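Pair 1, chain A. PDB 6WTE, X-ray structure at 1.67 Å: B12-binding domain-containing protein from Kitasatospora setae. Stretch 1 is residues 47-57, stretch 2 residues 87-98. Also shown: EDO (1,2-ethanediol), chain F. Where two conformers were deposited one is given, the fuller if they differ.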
# COMPACT_ATOMS: atom_id res chain seq x y z
N ASP A 47 13.76 20.09 6.63
CA ASP A 47 14.91 20.69 5.94
C ASP A 47 15.39 19.77 4.82
O ASP A 47 16.59 19.65 4.57
CB ASP A 47 16.05 21.00 6.92
CG ASP A 47 16.74 19.76 7.46
OD1 ASP A 47 16.08 18.70 7.58
OD2 ASP A 47 17.94 19.84 7.78
N TRP A 48 14.45 19.15 4.09
CA TRP A 48 14.84 18.17 3.09
C TRP A 48 15.64 18.81 1.95
O TRP A 48 16.49 18.14 1.35
CB TRP A 48 13.62 17.42 2.55
CG TRP A 48 12.55 18.27 1.94
CD1 TRP A 48 11.42 18.75 2.55
CD2 TRP A 48 12.49 18.73 0.58
NE1 TRP A 48 10.68 19.49 1.66
CE2 TRP A 48 11.31 19.49 0.44
CE3 TRP A 48 13.32 18.57 -0.53
CZ2 TRP A 48 10.95 20.09 -0.75
CZ3 TRP A 48 12.96 19.17 -1.72
CH2 TRP A 48 11.78 19.93 -1.82
N LYS A 49 15.40 20.09 1.66
CA LYS A 49 16.20 20.77 0.64
C LYS A 49 17.66 20.84 1.06
O LYS A 49 18.56 20.66 0.23
CB LYS A 49 15.66 22.17 0.37
CG LYS A 49 14.37 22.20 -0.41
CD LYS A 49 13.97 23.63 -0.73
CE LYS A 49 12.66 23.68 -1.50
NZ LYS A 49 12.28 25.07 -1.89
N THR A 50 17.92 21.13 2.34
CA THR A 50 19.28 21.12 2.86
C THR A 50 19.93 19.76 2.65
O THR A 50 21.10 19.68 2.24
CB THR A 50 19.27 21.50 4.34
OG1 THR A 50 18.89 22.88 4.46
CG2 THR A 50 20.65 21.30 4.97
N CYS A 51 19.19 18.68 2.92
CA CYS A 51 19.72 17.35 2.69
C CYS A 51 20.11 17.15 1.22
O CYS A 51 21.19 16.64 0.92
CB CYS A 51 18.70 16.30 3.13
SG CYS A 51 19.23 14.61 2.85
N LEU A 52 19.23 17.57 0.30
CA LEU A 52 19.53 17.45 -1.12
C LEU A 52 20.72 18.31 -1.53
O LEU A 52 21.58 17.87 -2.30
CB LEU A 52 18.31 17.83 -1.95
CG LEU A 52 17.06 16.96 -1.90
CD1 LEU A 52 16.03 17.53 -2.86
CD2 LEU A 52 17.39 15.52 -2.26
N HIS A 53 20.76 19.56 -1.05
CA HIS A 53 21.85 20.45 -1.40
C HIS A 53 23.20 19.88 -1.00
O HIS A 53 24.16 19.92 -1.77
CB HIS A 53 21.64 21.81 -0.75
CG HIS A 53 20.43 22.53 -1.25
ND1 HIS A 53 19.83 23.57 -0.57
CD2 HIS A 53 19.69 22.35 -2.37
CE1 HIS A 53 18.79 24.00 -1.25
NE2 HIS A 53 18.68 23.28 -2.35
N GLU A 54 23.29 19.32 0.21
CA GLU A 54 24.53 18.69 0.65
C GLU A 54 24.90 17.53 -0.27
O GLU A 54 26.05 17.43 -0.72
CB GLU A 54 24.41 18.22 2.10
CG GLU A 54 24.17 19.33 3.10
CD GLU A 54 23.79 18.81 4.48
OE1 GLU A 54 23.21 17.70 4.57
OE2 GLU A 54 24.07 19.50 5.48
N TYR A 55 23.94 16.66 -0.58
CA TYR A 55 24.27 15.44 -1.31
C TYR A 55 24.81 15.75 -2.70
O TYR A 55 25.87 15.25 -3.09
CB TYR A 55 23.07 14.50 -1.41
CG TYR A 55 23.43 13.22 -2.13
CD1 TYR A 55 24.01 12.16 -1.45
CD2 TYR A 55 23.24 13.10 -3.50
CE1 TYR A 55 24.38 11.00 -2.11
CE2 TYR A 55 23.61 11.94 -4.17
CZ TYR A 55 24.17 10.90 -3.47
OH TYR A 55 24.53 9.75 -4.14
N PHE A 56 24.09 16.56 -3.48
CA PHE A 56 24.46 16.76 -4.87
C PHE A 56 25.69 17.65 -5.05
O PHE A 56 26.29 17.64 -6.12
CB PHE A 56 23.28 17.32 -5.65
CG PHE A 56 22.26 16.28 -6.00
CD1 PHE A 56 22.54 15.33 -6.98
CD2 PHE A 56 21.05 16.22 -5.34
CE1 PHE A 56 21.62 14.36 -7.30
CE2 PHE A 56 20.13 15.25 -5.67
CZ PHE A 56 20.42 14.32 -6.64
N ALA A 57 26.07 18.41 -4.03
CA ALA A 57 27.33 19.13 -4.13
C ALA A 57 28.52 18.19 -4.01
O ALA A 57 29.57 18.44 -4.61
CB ALA A 57 27.39 20.21 -3.05
N ARG A 87 6.30 15.95 -6.27
CA ARG A 87 6.80 16.71 -7.41
C ARG A 87 7.73 17.83 -6.95
O ARG A 87 8.73 18.12 -7.61
CB ARG A 87 5.63 17.28 -8.22
CG ARG A 87 6.06 18.05 -9.46
CD ARG A 87 4.87 18.62 -10.23
NE ARG A 87 4.18 19.67 -9.47
CZ ARG A 87 3.31 20.52 -10.01
NH1 ARG A 87 3.01 20.45 -11.30
NH2 ARG A 87 2.73 21.43 -9.24
N GLU A 88 7.40 18.47 -5.83
CA GLU A 88 8.28 19.52 -5.31
C GLU A 88 9.68 18.98 -5.04
O GLU A 88 10.68 19.63 -5.38
CB GLU A 88 7.67 20.12 -4.04
CG GLU A 88 8.42 21.32 -3.50
CD GLU A 88 7.86 21.82 -2.18
OE1 GLU A 88 7.11 21.07 -1.51
OE2 GLU A 88 8.17 22.98 -1.82
N ILE A 89 9.77 17.79 -4.45
CA ILE A 89 11.07 17.18 -4.19
C ILE A 89 11.78 16.85 -5.50
O ILE A 89 12.98 17.13 -5.65
CB ILE A 89 10.91 15.94 -3.29
CG1 ILE A 89 10.59 16.37 -1.85
CG2 ILE A 89 12.16 15.06 -3.36
CD1 ILE A 89 9.97 15.27 -0.98
N ILE A 90 11.06 16.28 -6.46
CA ILE A 90 11.67 15.93 -7.74
C ILE A 90 12.12 17.18 -8.49
O ILE A 90 13.18 17.18 -9.13
CB ILE A 90 10.69 15.09 -8.57
CG1 ILE A 90 10.52 13.70 -7.93
CG2 ILE A 90 11.17 14.99 -10.02
CD1 ILE A 90 9.40 12.87 -8.52
N THR A 91 11.34 18.26 -8.41
CA THR A 91 11.74 19.49 -9.09
C THR A 91 13.04 20.03 -8.53
O THR A 91 13.90 20.50 -9.29
CB THR A 91 10.62 20.53 -8.99
OG1 THR A 91 9.47 20.06 -9.71
CG2 THR A 91 11.06 21.86 -9.57
N GLU A 92 13.22 19.97 -7.21
CA GLU A 92 14.49 20.40 -6.62
C GLU A 92 15.64 19.49 -7.06
O GLU A 92 16.74 19.98 -7.35
CB GLU A 92 14.37 20.44 -5.10
CG GLU A 92 15.60 21.01 -4.40
CD GLU A 92 15.83 22.48 -4.70
OE1 GLU A 92 14.86 23.19 -5.04
OE2 GLU A 92 16.98 22.93 -4.59
N ILE A 93 15.40 18.18 -7.11
CA ILE A 93 16.43 17.25 -7.58
C ILE A 93 16.92 17.66 -8.97
O ILE A 93 18.13 17.73 -9.23
CB ILE A 93 15.91 15.81 -7.58
CG1 ILE A 93 15.84 15.26 -6.15
CG2 ILE A 93 16.79 14.92 -8.44
CD1 ILE A 93 15.07 13.94 -6.03
N ARG A 94 15.98 17.95 -9.88
CA ARG A 94 16.34 18.26 -11.25
C ARG A 94 17.03 19.61 -11.39
O ARG A 94 17.67 19.86 -12.41
CB ARG A 94 15.10 18.20 -12.14
CG ARG A 94 14.50 16.80 -12.19
CD ARG A 94 13.29 16.71 -13.09
NE ARG A 94 13.63 16.85 -14.51
CZ ARG A 94 14.15 15.87 -15.25
NH1 ARG A 94 14.40 14.69 -14.70
NH2 ARG A 94 14.42 16.08 -16.53
N ARG A 95 16.90 20.49 -10.39
CA ARG A 95 17.69 21.71 -10.37
C ARG A 95 19.15 21.44 -10.01
O ARG A 95 20.01 22.27 -10.32
CB ARG A 95 17.10 22.73 -9.39
CG ARG A 95 15.76 23.32 -9.83
CD ARG A 95 15.39 24.55 -9.01
NE ARG A 95 13.96 24.87 -9.13
CZ ARG A 95 13.28 25.58 -8.24
NH1 ARG A 95 13.87 26.05 -7.15
NH2 ARG A 95 11.98 25.82 -8.44
N LEU A 96 19.43 20.30 -9.38
CA LEU A 96 20.74 20.00 -8.83
C LEU A 96 21.55 19.00 -9.65
O LEU A 96 22.76 18.90 -9.46
CB LEU A 96 20.59 19.45 -7.40
CG LEU A 96 19.87 20.37 -6.41
CD1 LEU A 96 19.57 19.63 -5.10
CD2 LEU A 96 20.71 21.61 -6.13
N THR A 97 20.91 18.26 -10.56
CA THR A 97 21.61 17.27 -11.36
C THR A 97 20.92 17.14 -12.71
O THR A 97 19.70 17.35 -12.82
CB THR A 97 21.65 15.90 -10.66
OG1 THR A 97 22.33 14.95 -11.50
CG2 THR A 97 20.23 15.39 -10.38
N ASP A 98 21.70 16.80 -13.73
CA ASP A 98 21.16 16.43 -15.03
C ASP A 98 21.05 14.92 -15.20
O ASP A 98 20.67 14.45 -16.28
CB ASP A 98 22.02 17.03 -16.15
CG ASP A 98 21.92 18.55 -16.21
OD1 ASP A 98 20.82 19.09 -16.00
OD2 ASP A 98 22.96 19.20 -16.45
C1 EDO F . 22.14 20.93 -12.97
O1 EDO F . 23.40 21.53 -12.61
C2 EDO F . 21.38 21.89 -13.88
O2 EDO F . 20.75 21.15 -14.94
O HOH W 1 10.13 24.04 -3.36
O HOH W 2 14.17 25.61 -3.88

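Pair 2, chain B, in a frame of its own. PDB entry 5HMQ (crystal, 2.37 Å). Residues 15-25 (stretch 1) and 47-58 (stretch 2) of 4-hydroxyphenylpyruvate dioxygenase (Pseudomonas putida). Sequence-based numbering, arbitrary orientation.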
# COMPACT_ATOMS: atom_id res chain seq x y z
N THR B 15 10.83 -9.30 -7.87
CA THR B 15 11.94 -10.13 -8.31
C THR B 15 13.06 -9.25 -8.86
O THR B 15 12.84 -8.11 -9.27
CB THR B 15 11.49 -11.11 -9.40
OG1 THR B 15 11.30 -10.39 -10.62
CG2 THR B 15 10.17 -11.73 -9.02
N LEU B 16 14.27 -9.80 -8.89
CA LEU B 16 15.40 -9.06 -9.45
C LEU B 16 15.16 -8.64 -10.90
O LEU B 16 15.43 -7.48 -11.23
CB LEU B 16 16.69 -9.87 -9.30
CG LEU B 16 17.96 -9.14 -9.72
CD1 LEU B 16 18.05 -7.77 -9.05
CD2 LEU B 16 19.19 -9.97 -9.40
N PRO B 17 14.66 -9.50 -11.80
CA PRO B 17 14.35 -9.02 -13.16
C PRO B 17 13.32 -7.91 -13.18
O PRO B 17 13.44 -6.97 -13.98
CB PRO B 17 13.85 -10.28 -13.87
CG PRO B 17 14.51 -11.39 -13.15
CD PRO B 17 14.52 -10.97 -11.71
N GLU B 18 12.29 -7.99 -12.33
CA GLU B 18 11.29 -6.93 -12.28
C GLU B 18 11.90 -5.61 -11.84
O GLU B 18 11.58 -4.55 -12.38
CB GLU B 18 10.15 -7.34 -11.34
CG GLU B 18 9.17 -8.33 -11.95
CD GLU B 18 8.32 -9.04 -10.91
OE1 GLU B 18 8.49 -8.74 -9.70
OE2 GLU B 18 7.50 -9.89 -11.29
N LYS B 19 12.80 -5.66 -10.85
CA LYS B 19 13.46 -4.44 -10.39
C LYS B 19 14.32 -3.84 -11.50
O LYS B 19 14.25 -2.64 -11.77
CB LYS B 19 14.31 -4.73 -9.15
CG LYS B 19 13.52 -5.10 -7.91
CD LYS B 19 14.43 -5.31 -6.71
CE LYS B 19 13.63 -5.74 -5.48
NZ LYS B 19 14.47 -5.80 -4.25
N LEU B 20 15.13 -4.67 -12.16
CA LEU B 20 16.04 -4.16 -13.18
C LEU B 20 15.28 -3.56 -14.35
O LEU B 20 15.69 -2.53 -14.90
CB LEU B 20 16.97 -5.27 -13.67
CG LEU B 20 17.91 -5.89 -12.65
CD1 LEU B 20 18.66 -7.06 -13.26
CD2 LEU B 20 18.89 -4.84 -12.12
N GLU B 21 14.16 -4.18 -14.75
CA GLU B 21 13.36 -3.59 -15.83
C GLU B 21 12.73 -2.28 -15.40
O GLU B 21 12.72 -1.31 -16.17
CB GLU B 21 12.29 -4.57 -16.32
CG GLU B 21 12.88 -5.74 -17.08
CD GLU B 21 11.84 -6.82 -17.38
OE1 GLU B 21 10.64 -6.57 -17.12
OE2 GLU B 21 12.21 -7.87 -17.92
N ALA B 22 12.21 -2.21 -14.17
CA ALA B 22 11.64 -0.96 -13.68
C ALA B 22 12.70 0.14 -13.58
O ALA B 22 12.45 1.30 -13.92
CB ALA B 22 10.96 -1.18 -12.33
N ILE B 23 13.90 -0.22 -13.11
CA ILE B 23 14.98 0.75 -12.98
C ILE B 23 15.34 1.33 -14.35
O ILE B 23 15.49 2.54 -14.51
CB ILE B 23 16.20 0.11 -12.30
CG1 ILE B 23 15.90 -0.18 -10.83
CG2 ILE B 23 17.42 1.00 -12.43
CD1 ILE B 23 16.91 -1.07 -10.15
N ALA B 24 15.46 0.46 -15.36
CA ALA B 24 15.77 0.93 -16.70
C ALA B 24 14.61 1.74 -17.29
O ALA B 24 14.83 2.79 -17.90
CB ALA B 24 16.11 -0.25 -17.61
N ALA B 25 13.38 1.25 -17.12
CA ALA B 25 12.22 1.95 -17.67
C ALA B 25 12.06 3.35 -17.08
O ALA B 25 11.54 4.25 -17.75
CB ALA B 25 10.95 1.13 -17.45
N GLN B 47 24.13 -13.99 -15.70
CA GLN B 47 22.83 -13.68 -16.27
C GLN B 47 22.32 -12.33 -15.79
O GLN B 47 21.61 -11.64 -16.53
CB GLN B 47 21.84 -14.80 -15.94
CG GLN B 47 22.13 -16.09 -16.69
CD GLN B 47 21.21 -17.22 -16.29
OE1 GLN B 47 21.20 -17.66 -15.14
NE2 GLN B 47 20.42 -17.71 -17.24
N VAL B 48 22.66 -11.93 -14.56
CA VAL B 48 22.34 -10.58 -14.11
C VAL B 48 23.10 -9.56 -14.95
O VAL B 48 22.53 -8.55 -15.38
CB VAL B 48 22.65 -10.42 -12.61
CG1 VAL B 48 22.38 -8.99 -12.17
CG2 VAL B 48 21.82 -11.39 -11.80
N ARG B 49 24.38 -9.82 -15.20
CA ARG B 49 25.17 -8.93 -16.05
C ARG B 49 24.55 -8.82 -17.44
O ARG B 49 24.53 -7.73 -18.03
CB ARG B 49 26.61 -9.44 -16.14
CG ARG B 49 27.50 -8.61 -17.04
CD ARG B 49 28.91 -9.18 -17.09
NE ARG B 49 29.85 -8.25 -17.70
CZ ARG B 49 31.16 -8.45 -17.78
NH1 ARG B 49 31.69 -9.56 -17.28
NH2 ARG B 49 31.94 -7.54 -18.35
N GLN B 50 24.05 -9.93 -17.98
CA GLN B 50 23.44 -9.89 -19.31
C GLN B 50 22.15 -9.09 -19.30
O GLN B 50 21.89 -8.33 -20.25
CB GLN B 50 23.19 -11.31 -19.81
CG GLN B 50 22.76 -11.38 -21.26
CD GLN B 50 23.83 -10.84 -22.20
OE1 GLN B 50 24.98 -11.28 -22.17
NE2 GLN B 50 23.45 -9.88 -23.03
N MSE B 51 21.33 -9.23 -18.26
CA MSE B 51 20.09 -8.47 -18.16
C MSE B 51 20.35 -6.97 -18.14
O MSE B 51 19.65 -6.21 -18.82
CB MSE B 51 19.30 -8.88 -16.90
CG MSE B 51 18.61 -10.22 -17.00
SE MSE B 51 17.31 -10.52 -15.57
CE MSE B 51 18.53 -10.67 -14.06
N CYS B 52 21.35 -6.54 -17.38
CA CYS B 52 21.66 -5.12 -17.30
C CYS B 52 22.21 -4.59 -18.62
O CYS B 52 21.89 -3.46 -19.03
CB CYS B 52 22.66 -4.86 -16.17
SG CYS B 52 22.02 -5.19 -14.52
N ALA B 53 23.03 -5.38 -19.31
CA ALA B 53 23.52 -4.97 -20.62
C ALA B 53 22.39 -4.87 -21.63
O ALA B 53 22.34 -3.93 -22.43
CB ALA B 53 24.60 -5.94 -21.11
N ASP B 54 21.47 -5.84 -21.61
CA ASP B 54 20.32 -5.80 -22.52
C ASP B 54 19.41 -4.61 -22.22
O ASP B 54 18.82 -4.04 -23.14
CB ASP B 54 19.55 -7.12 -22.44
CG ASP B 54 20.35 -8.29 -22.97
OD1 ASP B 54 21.37 -8.05 -23.65
OD2 ASP B 54 19.97 -9.45 -22.71
N LEU B 55 19.26 -4.25 -20.95
CA LEU B 55 18.40 -3.13 -20.59
C LEU B 55 19.10 -1.78 -20.71
O LEU B 55 18.43 -0.74 -20.62
CB LEU B 55 17.86 -3.30 -19.17
CG LEU B 55 16.92 -4.49 -18.97
CD1 LEU B 55 16.75 -4.80 -17.49
CD2 LEU B 55 15.57 -4.22 -19.62
N GLY B 56 20.41 -1.76 -20.93
CA GLY B 56 21.14 -0.52 -21.07
C GLY B 56 21.48 0.19 -19.79
O GLY B 56 21.67 1.41 -19.80
N ILE B 57 21.55 -0.53 -18.67
CA ILE B 57 21.95 0.05 -17.40
C ILE B 57 23.21 -0.65 -16.92
O ILE B 57 23.42 -1.84 -17.16
CB ILE B 57 20.83 -0.04 -16.33
CG1 ILE B 57 20.44 -1.50 -16.07
CG2 ILE B 57 19.62 0.78 -16.75
CD1 ILE B 57 19.44 -1.67 -14.95
N ALA B 58 24.07 0.12 -16.24
CA ALA B 58 25.30 -0.41 -15.69
C ALA B 58 25.11 -0.83 -14.24
O ALA B 58 24.22 -0.33 -13.55
CB ALA B 58 26.42 0.63 -15.79

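The sharpest difference lies at one superposed position, Glu A92 in pair 1 and Met B51 in pair 2. Glu A92 brings charge into the contact: His A53 NE2 donates a hydrogen bond to Glu A92 OE2 at 2.8 Å, with an N-H...acceptor angle of 156°. Met B51, a selenomethionine, makes apolar contacts instead, its CE lying 3.7 Å from Leu B20 CD1 and its SE 3.8 Å from Pro B17 CG. No hydrogen bond crosses between the stretches of pair 2.

The backbones beneath these choices are nearly the same. Fourteen central residues superpose with an RMSD of 0.3 Å. In each pair two helices run in roughly the same direction, crossing at -26° with axes 10.3 Å apart in pair 1 and at -23° with axes 10.1 Å apart in pair 2. The register also agrees: Leu A52 CA lies 7.2 Å from Ile A93 CA, and Leu B20 CA 7.0 Å from Cys B52 CA.

The common element is a leucine knob. Leu A52 and Leu B20, both m,t rotamers, have side-chain centres 0.4 Å apart after superposition. Leu A52 sits among Ile A89, Glu A92, Ile A93 and Leu A96; Leu B20 sits among the matching Val B48, Met B51, Cys B52 and Leu B55. The final member of each set is again an m,t leucine, with Leu A96 CD1 3.8 Å from Leu A52 CB and Leu B55 CD1 3.9 Å from Leu B20 CB.

Around this core the solutions diverge. At the first helical position Trp A48 places its six-membered ring under Ile A89, whose CG1 is 3.6 Å from the ring centroid and only 6° off the normal, a CH-pi contact over the face. The smaller Leu B16 meets Val B48 through CD2 and CG2 at 3.8 Å. One residue on, Lys A49 NZ remains 4.5 Å from Glu A92 OE1, beyond a salt bridge, but water 2 links these atoms with two 2.8 Å hydrogen bonds; Pro B17 instead packs on selenium.

At the other end, Phe A56 matches Ala B24. The phenyl ring reaches Leu A96 CD1 from CD2 at 3.7 Å and Thr A97 CG2 from CE1 at 3.5 Å. The short Ala B24 places CB 3.8 Å from both Leu B55 CB and Ile B57 CG2. Thr A97 corresponds to Gly B56, which has positive phi and no contact across the pair. Summed buried areas are 574 Å² for pair 1 and 468 Å² for pair 2.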